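Local coordinates for protein necrotic enteritis toxin B (Clostridium perfringens, PDB 4I0N) that forms pores in host-cell membranes, and so probably kills the cells, as a beta-barrel toxin with the alpha-hemolysin fold, at residues Lys68-Ser73 against Gly77-Pro82; Ile170-Thr175 against Tyr179-Tyr184; Glu83-Asn88 against Pro152-Ile157; Ser103-Thr108 against Ile147-Pro152; Ser183-Ala186 against Asn190-Phe193. All coordinates share one frame; numbering follows the deposited sequence.

Contact 1 of 5, residues Lys68-Ser73 against Gly77-Pro82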
# COMPACT_ATOMS: atom_id res chain seq x y z
N LYS A 68 -13.36 -3.55 -8.69
CA LYS A 68 -14.68 -2.91 -8.68
C LYS A 68 -15.60 -3.69 -9.61
O LYS A 68 -15.22 -4.04 -10.72
CB LYS A 68 -14.61 -1.47 -9.18
CG LYS A 68 -15.90 -0.71 -8.97
CD LYS A 68 -16.12 0.37 -10.04
CE LYS A 68 -16.79 -0.17 -11.26
NZ LYS A 68 -17.08 0.90 -12.24
N GLN A 69 -16.82 -3.95 -9.15
CA GLN A 69 -17.77 -4.78 -9.91
C GLN A 69 -19.14 -4.20 -9.74
O GLN A 69 -19.46 -3.73 -8.67
CB GLN A 69 -17.79 -6.22 -9.37
CG GLN A 69 -16.49 -6.94 -9.54
CD GLN A 69 -16.51 -8.38 -9.10
OE1 GLN A 69 -17.52 -8.90 -8.62
NE2 GLN A 69 -15.37 -9.05 -9.25
N ILE A 70 -19.96 -4.27 -10.79
CA ILE A 70 -21.33 -3.78 -10.72
C ILE A 70 -22.27 -4.89 -11.13
O ILE A 70 -21.99 -5.62 -12.10
CB ILE A 70 -21.52 -2.53 -11.61
CG1 ILE A 70 -20.88 -1.31 -10.94
CG2 ILE A 70 -23.03 -2.29 -11.95
CD1 ILE A 70 -20.68 -0.13 -11.89
N PHE A 71 -23.37 -5.05 -10.38
CA PHE A 71 -24.43 -6.01 -10.72
C PHE A 71 -25.75 -5.27 -10.60
O PHE A 71 -25.83 -4.20 -9.97
CB PHE A 71 -24.43 -7.22 -9.78
CG PHE A 71 -23.09 -7.88 -9.62
CD1 PHE A 71 -22.76 -9.01 -10.35
CD2 PHE A 71 -22.14 -7.35 -8.74
CE1 PHE A 71 -21.49 -9.63 -10.19
CE2 PHE A 71 -20.89 -7.96 -8.58
CZ PHE A 71 -20.57 -9.09 -9.31
N GLY A 72 -26.79 -5.81 -11.21
CA GLY A 72 -28.09 -5.22 -10.99
C GLY A 72 -29.10 -5.45 -12.09
O GLY A 72 -28.88 -6.22 -13.04
N SER A 73 -30.22 -4.75 -11.94
CA SER A 73 -31.43 -5.00 -12.70
C SER A 73 -32.20 -3.69 -12.69
O SER A 73 -31.66 -2.66 -12.26
CB SER A 73 -32.24 -6.08 -11.99
OG SER A 73 -32.46 -5.69 -10.65
N GLY A 77 -29.35 -2.34 -7.65
CA GLY A 77 -27.97 -2.31 -8.11
C GLY A 77 -27.03 -2.58 -6.95
O GLY A 77 -27.33 -2.22 -5.82
N LYS A 78 -25.91 -3.22 -7.26
CA LYS A 78 -24.84 -3.38 -6.29
C LYS A 78 -23.49 -3.10 -6.92
O LYS A 78 -23.13 -3.68 -7.95
CB LYS A 78 -24.83 -4.77 -5.64
CG LYS A 78 -23.68 -4.93 -4.62
CD LYS A 78 -23.76 -6.22 -3.84
CE LYS A 78 -23.14 -7.35 -4.63
NZ LYS A 78 -23.04 -8.53 -3.75
N MET A 79 -22.76 -2.21 -6.27
CA MET A 79 -21.39 -1.90 -6.66
C MET A 79 -20.45 -2.31 -5.53
O MET A 79 -20.51 -1.74 -4.43
CB MET A 79 -21.26 -0.40 -6.94
CG MET A 79 -19.80 0.07 -7.18
SD MET A 79 -19.80 1.84 -7.53
CE MET A 79 -18.12 2.30 -7.12
N LYS A 80 -19.61 -3.31 -5.79
CA LYS A 80 -18.56 -3.67 -4.86
C LYS A 80 -17.33 -2.81 -5.14
O LYS A 80 -16.90 -2.72 -6.30
CB LYS A 80 -18.22 -5.17 -4.98
CG LYS A 80 -17.21 -5.61 -3.92
CD LYS A 80 -16.87 -7.07 -4.02
CE LYS A 80 -16.00 -7.41 -5.24
NZ LYS A 80 -14.59 -6.89 -5.11
N TRP A 81 -16.73 -2.24 -4.10
CA TRP A 81 -15.66 -1.26 -4.30
C TRP A 81 -14.68 -1.35 -3.12
O TRP A 81 -15.06 -1.84 -2.05
CB TRP A 81 -16.25 0.15 -4.46
CG TRP A 81 -16.97 0.65 -3.25
CD1 TRP A 81 -18.23 0.30 -2.82
CD2 TRP A 81 -16.46 1.56 -2.28
NE1 TRP A 81 -18.54 0.97 -1.65
CE2 TRP A 81 -17.45 1.73 -1.28
CE3 TRP A 81 -15.24 2.24 -2.15
CZ2 TRP A 81 -17.28 2.57 -0.17
CZ3 TRP A 81 -15.06 3.09 -1.06
CH2 TRP A 81 -16.09 3.25 -0.08
N PRO A 82 -13.41 -0.94 -3.33
CA PRO A 82 -12.42 -1.09 -2.26
C PRO A 82 -12.42 0.11 -1.31
O PRO A 82 -12.15 1.25 -1.73
CB PRO A 82 -11.10 -1.18 -3.04
CG PRO A 82 -11.33 -0.32 -4.23
CD PRO A 82 -12.79 -0.57 -4.61
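Gln69 and Lys80 exchange two backbone hydrogen bonds, Gln69 N to Lys80 O at 3.1 Å and Lys80 N to Gln69 O at 2.9 Å. Phe71 and Lys78 do the same, with Phe71 N to Lys78 O at 2.8 Å and Lys78 N to Phe71 O at 2.9 Å. These are the hydrogen-bonded pairs of an antiparallel beta hairpin. Between them sits the non-hydrogen-bonded pair Ile70 and Met79, where Ile70 CG1 packs on Met79 CB at 4.1 Å. Gly72 faces Gly77, with their CA atoms 4.1 Å apart. Gly72 has backbone angles that suit a residue without CB. On the other face, Gln69 and Lys80 run side by side in the same direction, OE1 of Gln69 4.0 Å from CE of Lys80. The Lys80 chain bends at both of its last two torsions, and its NZ makes salt bridges to Asp67 and Asp247. Gln69 NE2 also bonds Asp67. The hairpin is therefore held mainly by its backbone, while the polar ends tie it to its surroundings.

Contact 2 of 5, residues Ile170-Thr175 against Tyr179-Tyr184; sequences IKFVET and YNIDSY
Phe172 turns the edge of its ring to the backbone of Tyr179, with CE2 of Phe172 4.1 Å from O of Tyr179. The chain here leaves strand 165-172, doubles back and enters a type I beta turn, Asn180 to Ser183, in a long loop that is probably part of the rim, as in alpha-hemolysin. A CG anti to the backbone N (chi1 179°) helps place the ring there. Its CD2 also meets CG2 of Ile181 at 4.3 Å. Thr175 N donates to Tyr179 O at 3.0 Å. In return Tyr179 N reaches Thr175 OG1 by a weak bond. Further out, a water receives the N-H of Ile181 and donates to Val173 O, so it joins the two segments where they lie too far apart for a direct bond. The turn is fixed from inside. Asn180 OD1 accepts from Asp182 N in an Asx turn, and Asn180 N points almost straight at Ser183 OG, 2.8 Å away with an N-H...O angle of 172°.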
# COMPACT_ATOMS: atom_id res chain seq x y z
N ILE A 170 -4.56 2.49 3.48
CA ILE A 170 -4.90 3.52 2.51
C ILE A 170 -6.43 3.45 2.44
O ILE A 170 -7.00 2.52 1.85
CB ILE A 170 -4.18 3.34 1.16
CG1 ILE A 170 -2.68 3.63 1.32
CG2 ILE A 170 -4.80 4.26 0.07
CD1 ILE A 170 -1.89 2.50 1.95
N LYS A 171 -7.06 4.43 3.08
CA LYS A 171 -8.47 4.32 3.42
C LYS A 171 -9.27 5.43 2.73
O LYS A 171 -8.85 6.57 2.67
CB LYS A 171 -8.67 4.42 4.95
CG LYS A 171 -10.10 4.21 5.41
CD LYS A 171 -10.14 4.24 6.98
CE LYS A 171 -11.58 4.12 7.53
NZ LYS A 171 -12.24 2.79 7.24
N PHE A 172 -10.45 5.07 2.25
CA PHE A 172 -11.28 6.00 1.53
C PHE A 172 -11.70 7.14 2.46
O PHE A 172 -12.00 6.91 3.66
CB PHE A 172 -12.52 5.26 1.02
CG PHE A 172 -13.47 6.15 0.27
CD1 PHE A 172 -13.18 6.56 -1.02
CD2 PHE A 172 -14.67 6.56 0.87
CE1 PHE A 172 -14.06 7.40 -1.72
CE2 PHE A 172 -15.55 7.39 0.19
CZ PHE A 172 -15.25 7.80 -1.12
N VAL A 173 -11.71 8.35 1.92
CA VAL A 173 -12.11 9.52 2.67
C VAL A 173 -13.49 9.98 2.21
O VAL A 173 -14.46 9.88 2.96
CB VAL A 173 -11.09 10.70 2.51
CG1 VAL A 173 -11.61 11.95 3.22
CG2 VAL A 173 -9.71 10.30 3.10
N GLU A 174 -13.59 10.50 0.98
CA GLU A 174 -14.85 11.03 0.44
C GLU A 174 -14.72 11.21 -1.07
O GLU A 174 -13.61 11.36 -1.60
CB GLU A 174 -15.20 12.41 1.08
CG GLU A 174 -14.19 13.51 0.75
CD GLU A 174 -14.56 14.89 1.29
OE1 GLU A 174 -15.59 15.02 1.97
OE2 GLU A 174 -13.79 15.84 1.01
N THR A 175 -15.85 11.23 -1.77
CA THR A 175 -15.82 11.56 -3.19
C THR A 175 -15.63 13.08 -3.35
O THR A 175 -15.73 13.84 -2.39
CB THR A 175 -17.09 11.11 -3.90
OG1 THR A 175 -18.18 11.90 -3.44
CG2 THR A 175 -17.38 9.63 -3.63
N TYR A 179 -19.39 12.99 -0.52
CA TYR A 179 -20.09 11.85 0.09
C TYR A 179 -19.10 10.87 0.68
O TYR A 179 -18.06 10.60 0.10
CB TYR A 179 -21.00 11.17 -0.93
CG TYR A 179 -22.16 12.05 -1.32
CD1 TYR A 179 -23.09 12.48 -0.35
CD2 TYR A 179 -22.31 12.49 -2.63
CE1 TYR A 179 -24.16 13.33 -0.72
CE2 TYR A 179 -23.35 13.32 -2.99
CZ TYR A 179 -24.27 13.73 -2.04
OH TYR A 179 -25.29 14.56 -2.43
N ASN A 180 -19.43 10.33 1.84
CA ASN A 180 -18.53 9.38 2.48
C ASN A 180 -19.35 8.18 2.97
O ASN A 180 -20.56 8.14 2.80
CB ASN A 180 -17.78 10.08 3.63
CG ASN A 180 -18.73 10.69 4.66
OD1 ASN A 180 -19.56 10.00 5.24
ND2 ASN A 180 -18.63 12.01 4.87
N ILE A 181 -18.70 7.19 3.58
CA ILE A 181 -19.42 5.99 3.99
C ILE A 181 -20.50 6.22 5.06
O ILE A 181 -21.32 5.34 5.30
CB ILE A 181 -18.47 4.84 4.45
CG1 ILE A 181 -17.76 5.23 5.74
CG2 ILE A 181 -17.48 4.47 3.31
CD1 ILE A 181 -16.84 4.15 6.31
N ASP A 182 -20.47 7.39 5.71
CA ASP A 182 -21.51 7.73 6.68
C ASP A 182 -22.60 8.65 6.15
O ASP A 182 -23.52 8.98 6.90
CB ASP A 182 -20.90 8.35 7.95
CG ASP A 182 -19.95 7.40 8.66
OD1 ASP A 182 -20.38 6.28 9.02
OD2 ASP A 182 -18.78 7.79 8.85
N SER A 183 -22.52 9.08 4.89
CA SER A 183 -23.47 10.08 4.37
C SER A 183 -24.89 9.53 4.41
O SER A 183 -25.10 8.35 4.14
CB SER A 183 -23.11 10.55 2.95
OG SER A 183 -21.87 11.24 2.95
N TYR A 184 -25.85 10.37 4.78
CA TYR A 184 -27.22 9.92 4.90
C TYR A 184 -28.22 11.04 4.69
O TYR A 184 -28.18 12.07 5.37
CB TYR A 184 -27.47 9.20 6.26
CG TYR A 184 -28.89 8.69 6.37
CD1 TYR A 184 -29.29 7.56 5.68
CD2 TYR A 184 -29.84 9.38 7.14
CE1 TYR A 184 -30.61 7.09 5.75
CE2 TYR A 184 -31.16 8.93 7.22
CZ TYR A 184 -31.53 7.78 6.53
OH TYR A 184 -32.83 7.31 6.60
O HOH W 1 -15.71 7.62 3.88
O HOH W 2 -16.74 13.77 3.67

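Contact 3 of 5, residues Glu83-Asn88 against Pro152-Ile157; sequences ETYRIN and PDFRTI
This is a small, buried packing contact without hydrogen bonds, in which the ring of Phe154 reaches Glu83 and Tyr85. It lies in the antiparallel sheet near the centre of the chain. Strands 76-92 and 154-162 are not direct neighbours there, since strand 165-172 pairs with both. The backbones stay well apart, with the CA atoms of Tyr85 and Thr156 9.3 Å from each other. Phe154 bridges the distance, its CB directed at the other segment. One ring atom does the touching. CE1 of Phe154 is 3.7 Å from the carbonyl O of Glu83 and 4.3 Å from CE2 of Tyr85. It meets the Tyr85 ring at the edge, near its plane. The chain turns a corner at Glu83, and Glu83 and Thr84 together face Phe246 in a classic beta bulge. Within that corner Thr84 OG1 donates to Glu83 OE1 at 2.6 Å, from above the carboxylate plane, and Glu83 OE2 makes a salt bridge to Lys171. The hydroxyl of Tyr85 bonds to Leu215 O, which ties this ring to helix 214-217. Phe154 is also met edge-to-face by Phe172.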
# COMPACT_ATOMS: atom_id res chain seq x y z
N GLU A 83 -12.75 -0.15 -0.05
CA GLU A 83 -12.83 0.92 0.92
C GLU A 83 -11.50 1.14 1.61
O GLU A 83 -11.17 2.28 1.97
CB GLU A 83 -13.98 0.68 1.91
CG GLU A 83 -14.26 1.87 2.87
CD GLU A 83 -13.35 1.88 4.09
OE1 GLU A 83 -12.71 0.84 4.39
OE2 GLU A 83 -13.28 2.94 4.76
N THR A 84 -10.73 0.06 1.80
CA THR A 84 -9.39 0.14 2.42
C THR A 84 -8.41 -0.82 1.75
O THR A 84 -8.71 -2.02 1.59
CB THR A 84 -9.40 -0.14 3.98
OG1 THR A 84 -10.15 0.88 4.66
CG2 THR A 84 -7.95 -0.14 4.54
N TYR A 85 -7.25 -0.30 1.36
CA TYR A 85 -6.12 -1.17 1.06
C TYR A 85 -5.16 -1.19 2.27
O TYR A 85 -4.74 -0.15 2.73
CB TYR A 85 -5.35 -0.65 -0.15
CG TYR A 85 -6.12 -0.61 -1.43
CD1 TYR A 85 -6.03 -1.67 -2.36
CD2 TYR A 85 -6.87 0.52 -1.78
CE1 TYR A 85 -6.70 -1.61 -3.59
CE2 TYR A 85 -7.57 0.58 -3.02
CZ TYR A 85 -7.47 -0.49 -3.91
OH TYR A 85 -8.12 -0.43 -5.13
N ARG A 86 -4.80 -2.38 2.74
CA ARG A 86 -3.84 -2.53 3.83
C ARG A 86 -2.57 -3.20 3.33
O ARG A 86 -2.62 -4.25 2.64
CB ARG A 86 -4.42 -3.36 4.97
CG ARG A 86 -3.41 -3.49 6.14
CD ARG A 86 -4.09 -4.10 7.36
NE ARG A 86 -5.05 -3.17 7.93
CZ ARG A 86 -5.88 -3.44 8.94
NH1 ARG A 86 -5.87 -4.63 9.52
NH2 ARG A 86 -6.71 -2.50 9.37
N ILE A 87 -1.43 -2.61 3.68
CA ILE A 87 -0.13 -3.14 3.27
C ILE A 87 0.64 -3.39 4.55
O ILE A 87 0.85 -2.48 5.33
CB ILE A 87 0.62 -2.16 2.33
CG1 ILE A 87 -0.05 -2.09 0.94
CG2 ILE A 87 2.12 -2.57 2.15
CD1 ILE A 87 -1.13 -1.06 0.82
N ASN A 88 1.07 -4.64 4.76
CA ASN A 88 1.91 -4.96 5.90
C ASN A 88 3.25 -5.41 5.36
O ASN A 88 3.31 -6.21 4.41
CB ASN A 88 1.32 -6.10 6.73
CG ASN A 88 -0.06 -5.81 7.29
OD1 ASN A 88 -0.41 -4.67 7.61
ND2 ASN A 88 -0.85 -6.85 7.41
N PRO A 152 -5.87 9.57 -4.90
CA PRO A 152 -7.06 10.46 -4.97
C PRO A 152 -8.26 9.89 -4.21
O PRO A 152 -8.60 8.71 -4.38
CB PRO A 152 -7.37 10.56 -6.47
CG PRO A 152 -6.66 9.35 -7.07
CD PRO A 152 -5.40 9.20 -6.25
N ASP A 153 -8.85 10.73 -3.36
CA ASP A 153 -10.03 10.41 -2.51
C ASP A 153 -9.75 9.51 -1.31
O ASP A 153 -10.71 9.17 -0.60
CB ASP A 153 -11.18 9.78 -3.33
CG ASP A 153 -11.74 10.72 -4.39
OD1 ASP A 153 -11.44 11.94 -4.39
OD2 ASP A 153 -12.49 10.22 -5.23
N PHE A 154 -8.48 9.15 -1.09
CA PHE A 154 -8.07 8.27 0.00
C PHE A 154 -7.04 8.99 0.86
O PHE A 154 -6.53 10.06 0.46
CB PHE A 154 -7.46 6.96 -0.53
CG PHE A 154 -8.46 5.97 -1.06
CD1 PHE A 154 -8.61 4.73 -0.43
CD2 PHE A 154 -9.19 6.24 -2.23
CE1 PHE A 154 -9.53 3.76 -0.95
CE2 PHE A 154 -10.10 5.31 -2.76
CZ PHE A 154 -10.28 4.06 -2.12
N ARG A 155 -6.74 8.42 2.03
CA ARG A 155 -5.62 8.88 2.87
C ARG A 155 -4.77 7.70 3.28
O ARG A 155 -5.26 6.55 3.25
CB ARG A 155 -6.13 9.61 4.12
CG ARG A 155 -7.05 8.76 4.98
CD ARG A 155 -7.24 9.37 6.39
NE ARG A 155 -7.54 10.80 6.34
CZ ARG A 155 -8.76 11.33 6.48
NH1 ARG A 155 -9.82 10.55 6.69
NH2 ARG A 155 -8.92 12.65 6.40
N THR A 156 -3.52 7.96 3.64
CA THR A 156 -2.62 6.92 4.11
C THR A 156 -2.43 7.09 5.61
O THR A 156 -2.12 8.20 6.08
CB THR A 156 -1.25 7.04 3.44
OG1 THR A 156 -1.40 6.78 2.05
CG2 THR A 156 -0.24 6.03 4.06
N ILE A 157 -2.65 6.01 6.36
CA ILE A 157 -2.46 6.03 7.81
C ILE A 157 -1.41 4.97 8.12
O ILE A 157 -1.65 3.78 7.86
CB ILE A 157 -3.78 5.69 8.56
CG1 ILE A 157 -4.89 6.68 8.14
CG2 ILE A 157 -3.55 5.64 10.09
CD1 ILE A 157 -6.30 6.17 8.37

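Contact 4 of 5, residues Ser103-Thr108 against Ile147-Pro152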
# COMPACT_ATOMS: atom_id res chain seq x y z
N SER A 103 10.80 3.68 8.50
CA SER A 103 9.99 3.35 7.32
C SER A 103 9.22 4.60 6.90
O SER A 103 8.94 5.49 7.73
CB SER A 103 9.04 2.19 7.65
OG SER A 103 8.08 2.56 8.63
N ILE A 104 8.89 4.68 5.62
CA ILE A 104 8.11 5.79 5.08
C ILE A 104 7.00 5.20 4.18
O ILE A 104 7.17 4.11 3.60
CB ILE A 104 8.99 6.80 4.26
CG1 ILE A 104 9.83 6.07 3.20
CG2 ILE A 104 9.88 7.66 5.19
CD1 ILE A 104 10.42 6.97 2.12
N PRO A 105 5.87 5.89 4.05
CA PRO A 105 5.53 7.19 4.64
C PRO A 105 5.13 7.06 6.08
O PRO A 105 4.86 5.96 6.55
CB PRO A 105 4.35 7.68 3.78
CG PRO A 105 3.69 6.42 3.29
CD PRO A 105 4.77 5.37 3.20
N LYS A 106 5.10 8.19 6.79
CA LYS A 106 4.84 8.15 8.22
C LYS A 106 3.56 8.89 8.58
O LYS A 106 3.03 9.66 7.78
CB LYS A 106 6.03 8.70 9.02
CG LYS A 106 7.37 8.00 8.71
CD LYS A 106 8.37 8.00 9.90
CE LYS A 106 8.08 6.90 10.92
NZ LYS A 106 7.93 5.53 10.30
N ASN A 107 3.08 8.63 9.80
CA ASN A 107 1.90 9.28 10.33
C ASN A 107 0.71 9.16 9.37
O ASN A 107 0.46 8.06 8.84
CB ASN A 107 2.25 10.73 10.71
CG ASN A 107 3.39 10.79 11.72
OD1 ASN A 107 4.46 11.33 11.44
ND2 ASN A 107 3.16 10.20 12.89
N THR A 108 -0.03 10.26 9.15
CA THR A 108 -1.17 10.24 8.24
C THR A 108 -1.01 11.30 7.16
O THR A 108 -0.69 12.46 7.48
CB THR A 108 -2.47 10.47 9.00
OG1 THR A 108 -2.59 9.44 9.98
CG2 THR A 108 -3.70 10.48 8.08
N ILE A 147 10.05 7.36 -2.36
CA ILE A 147 8.78 6.75 -2.70
C ILE A 147 7.84 7.78 -3.32
O ILE A 147 7.98 8.98 -3.08
CB ILE A 147 8.06 6.11 -1.49
CG1 ILE A 147 7.68 7.20 -0.47
CG2 ILE A 147 8.92 4.99 -0.88
CD1 ILE A 147 6.58 6.78 0.49
N SER A 148 6.89 7.30 -4.10
CA SER A 148 5.92 8.16 -4.77
C SER A 148 4.71 7.35 -5.14
O SER A 148 4.83 6.30 -5.79
CB SER A 148 6.52 8.76 -6.06
OG SER A 148 5.53 9.46 -6.80
N TYR A 149 3.53 7.81 -4.72
CA TYR A 149 2.29 7.26 -5.24
C TYR A 149 1.16 8.25 -5.12
O TYR A 149 1.27 9.24 -4.41
CB TYR A 149 1.91 5.92 -4.56
CG TYR A 149 1.64 5.98 -3.07
CD1 TYR A 149 0.36 6.37 -2.58
CD2 TYR A 149 2.63 5.67 -2.15
CE1 TYR A 149 0.10 6.37 -1.19
CE2 TYR A 149 2.39 5.68 -0.76
CZ TYR A 149 1.13 6.05 -0.30
OH TYR A 149 0.90 6.05 1.06
N GLU A 150 0.10 8.01 -5.88
CA GLU A 150 -1.09 8.84 -5.78
C GLU A 150 -2.25 8.08 -5.08
O GLU A 150 -2.37 6.84 -5.18
CB GLU A 150 -1.51 9.37 -7.15
CG GLU A 150 -2.06 8.31 -8.07
CD GLU A 150 -2.56 8.87 -9.39
OE1 GLU A 150 -2.78 10.10 -9.50
OE2 GLU A 150 -2.73 8.04 -10.31
N GLN A 151 -3.08 8.84 -4.36
CA GLN A 151 -4.20 8.24 -3.63
C GLN A 151 -5.46 9.13 -3.70
O GLN A 151 -6.06 9.40 -2.67
CB GLN A 151 -3.80 7.95 -2.18
CG GLN A 151 -3.33 9.22 -1.44
CD GLN A 151 -3.03 9.00 0.04
OE1 GLN A 151 -3.08 7.88 0.52
NE2 GLN A 151 -2.70 10.08 0.75
N PRO A 152 -5.87 9.57 -4.90
CA PRO A 152 -7.06 10.46 -4.97
C PRO A 152 -8.26 9.89 -4.21
O PRO A 152 -8.60 8.71 -4.38
CB PRO A 152 -7.37 10.56 -6.47
CG PRO A 152 -6.66 9.35 -7.07
CD PRO A 152 -5.40 9.20 -6.25
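Ile104, the last residue of strand 99-104, and Pro105 just after it pack on Ile147 and Tyr149 of strand 144-150, which belongs to a separate three-stranded sheet. The contact is buried and mainly apolar, with no hydrogen bond across it. CD1 of Ile104 is 3.8 Å from CG1 of Ile147 and also lies near its CG2, as the two side chains run antiparallel alongside each other. A chi1 of 52° in Ile104 helps bring its CD1 against both branches of Ile147. A chi1 of 65° in Ile147 likewise helps carry its own CD1 over to Pro105. The proline, which follows a cis peptide bond, lies across Ile147 and sets CD of Pro105 3.6 Å from CD1 of Ile147. It then meets Tyr149, with CG of Pro105 3.6 Å from OH of Tyr149, at the edge of the ring and near its plane. In the leukocidin and hemolysin family the chain between these two segments forms the stem. The sheet of strands 113-120, 126-127 and 144-150 is thus consistent with a stem still folded against the body of a monomer. The hydroxyl of Tyr149 hydrogen-bonds to Thr156, and its ring is edge-to-face with Phe220.

Contact 5 of 5, residues Ser183-Ala186 against Asn190-Phe193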
# COMPACT_ATOMS: atom_id res chain seq x y z
N SER A 183 -22.52 9.08 4.89
CA SER A 183 -23.47 10.08 4.37
C SER A 183 -24.89 9.53 4.41
O SER A 183 -25.10 8.35 4.14
CB SER A 183 -23.11 10.55 2.95
OG SER A 183 -21.87 11.24 2.95
N TYR A 184 -25.85 10.37 4.78
CA TYR A 184 -27.22 9.92 4.90
C TYR A 184 -28.22 11.04 4.69
O TYR A 184 -28.18 12.07 5.37
CB TYR A 184 -27.47 9.20 6.26
CG TYR A 184 -28.89 8.69 6.37
CD1 TYR A 184 -29.29 7.56 5.68
CD2 TYR A 184 -29.84 9.38 7.14
CE1 TYR A 184 -30.61 7.09 5.75
CE2 TYR A 184 -31.16 8.93 7.22
CZ TYR A 184 -31.53 7.78 6.53
OH TYR A 184 -32.83 7.31 6.60
N HIS A 185 -29.10 10.83 3.72
CA HIS A 185 -30.20 11.72 3.41
C HIS A 185 -31.48 10.94 3.71
O HIS A 185 -31.61 9.76 3.35
CB HIS A 185 -30.14 12.11 1.93
CG HIS A 185 -31.13 13.16 1.52
ND1 HIS A 185 -32.48 12.92 1.42
CD2 HIS A 185 -30.94 14.45 1.15
CE1 HIS A 185 -33.09 14.03 1.03
NE2 HIS A 185 -32.18 14.97 0.85
N ALA A 186 -32.43 11.59 4.39
CA ALA A 186 -33.68 10.93 4.80
C ALA A 186 -34.42 10.23 3.67
O ALA A 186 -35.02 9.18 3.89
CB ALA A 186 -34.61 11.93 5.50
N ASN A 190 -27.64 7.00 1.41
CA ASN A 190 -26.27 7.38 1.10
C ASN A 190 -26.12 7.52 -0.41
O ASN A 190 -26.31 6.57 -1.15
CB ASN A 190 -25.27 6.33 1.62
CG ASN A 190 -23.84 6.82 1.56
OD1 ASN A 190 -23.51 7.71 0.75
ND2 ASN A 190 -22.98 6.31 2.45
N GLN A 191 -25.78 8.73 -0.86
CA GLN A 191 -25.68 9.00 -2.30
C GLN A 191 -24.29 8.75 -2.88
O GLN A 191 -24.03 9.09 -4.04
CB GLN A 191 -26.15 10.44 -2.57
CG GLN A 191 -27.65 10.61 -2.36
CD GLN A 191 -28.04 12.05 -2.22
OE1 GLN A 191 -28.45 12.70 -3.20
NE2 GLN A 191 -27.88 12.59 -1.02
N LEU A 192 -23.40 8.17 -2.07
CA LEU A 192 -21.99 7.90 -2.42
C LEU A 192 -21.66 7.76 -3.92
O LEU A 192 -20.92 8.59 -4.47
CB LEU A 192 -21.50 6.67 -1.64
CG LEU A 192 -20.01 6.37 -1.51
CD1 LEU A 192 -19.27 7.54 -0.93
CD2 LEU A 192 -19.82 5.12 -0.65
N PHE A 193 -22.19 6.73 -4.58
CA PHE A 193 -21.90 6.54 -6.01
C PHE A 193 -23.15 6.51 -6.85
O PHE A 193 -23.19 5.87 -7.90
CB PHE A 193 -21.07 5.26 -6.26
CG PHE A 193 -19.82 5.15 -5.40
CD1 PHE A 193 -18.78 6.06 -5.55
CD2 PHE A 193 -19.68 4.10 -4.49
CE1 PHE A 193 -17.62 5.95 -4.78
CE2 PHE A 193 -18.53 3.98 -3.71
CZ PHE A 193 -17.50 4.91 -3.86
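Ser183 and Asn190 form the tight part of this contact, and His185 and Gln191 the looser part. CB of Asn190 lies 3.2 Å from the carbonyl O of Ser183, and OD1 of Asn190 comes within 3.6 Å of CB of Ser183. With chi1 at -169° the Asn190 side chain stretches away from its own N, which lays the amide alongside Ser183. ND2 of Asn190 is 3.4 Å from Ser183 O, but the angle is too poor for a hydrogen bond. That ND2 bonds instead to Asn180 O. OD1 of Asn190 is used within its own segment. It accepts from Leu192 N at 2.9 Å, in an Asx turn, with the donor tilted 35° from the carbonyl plane. Both ends of this buried amide are therefore engaged.

Toward the more exposed side, NE2 of Gln191 approaches CB of His185 at 3.7 Å. The imidazole and the amide stand 76° apart, so the flat groups do not stack. Two other polar atoms have partners elsewhere: His185 ND1 accepts from Ile187 N and Gln191 OE1 bonds to Arg197. The whole contact lies in the long loop between strand 165-172 and helix 214-217. No hydrogen bond spans its two segments. The chemistry implies that they are held by close packing and by the Asn190 side chain, which links this bend to the preceding turn.

From the N terminus, contact 1 comes first and closes the short hairpin of 68-82. Contact 3 opens at the next residue, Glu83, and closes a long loop at 152-157. Contact 4 falls within that loop, joining 103-108 to 147-152, and the two share Pro152. Thr156 of contact 3 hydrogen-bonds to Gln151 of contact 4. Contact 2 follows with a tight return at 170-184, and contact 5 begins on its last residues, Ser183 and Tyr184. Trp81 of contact 1 packs on Phe172 and Ile181 of contact 2 and on Leu192 and Phe193 of contact 5. The hairpin and the 179-193 loop are thus joined, while contact 3 adjoins contact 4, where the 99-104 strand meets the three-stranded sheet.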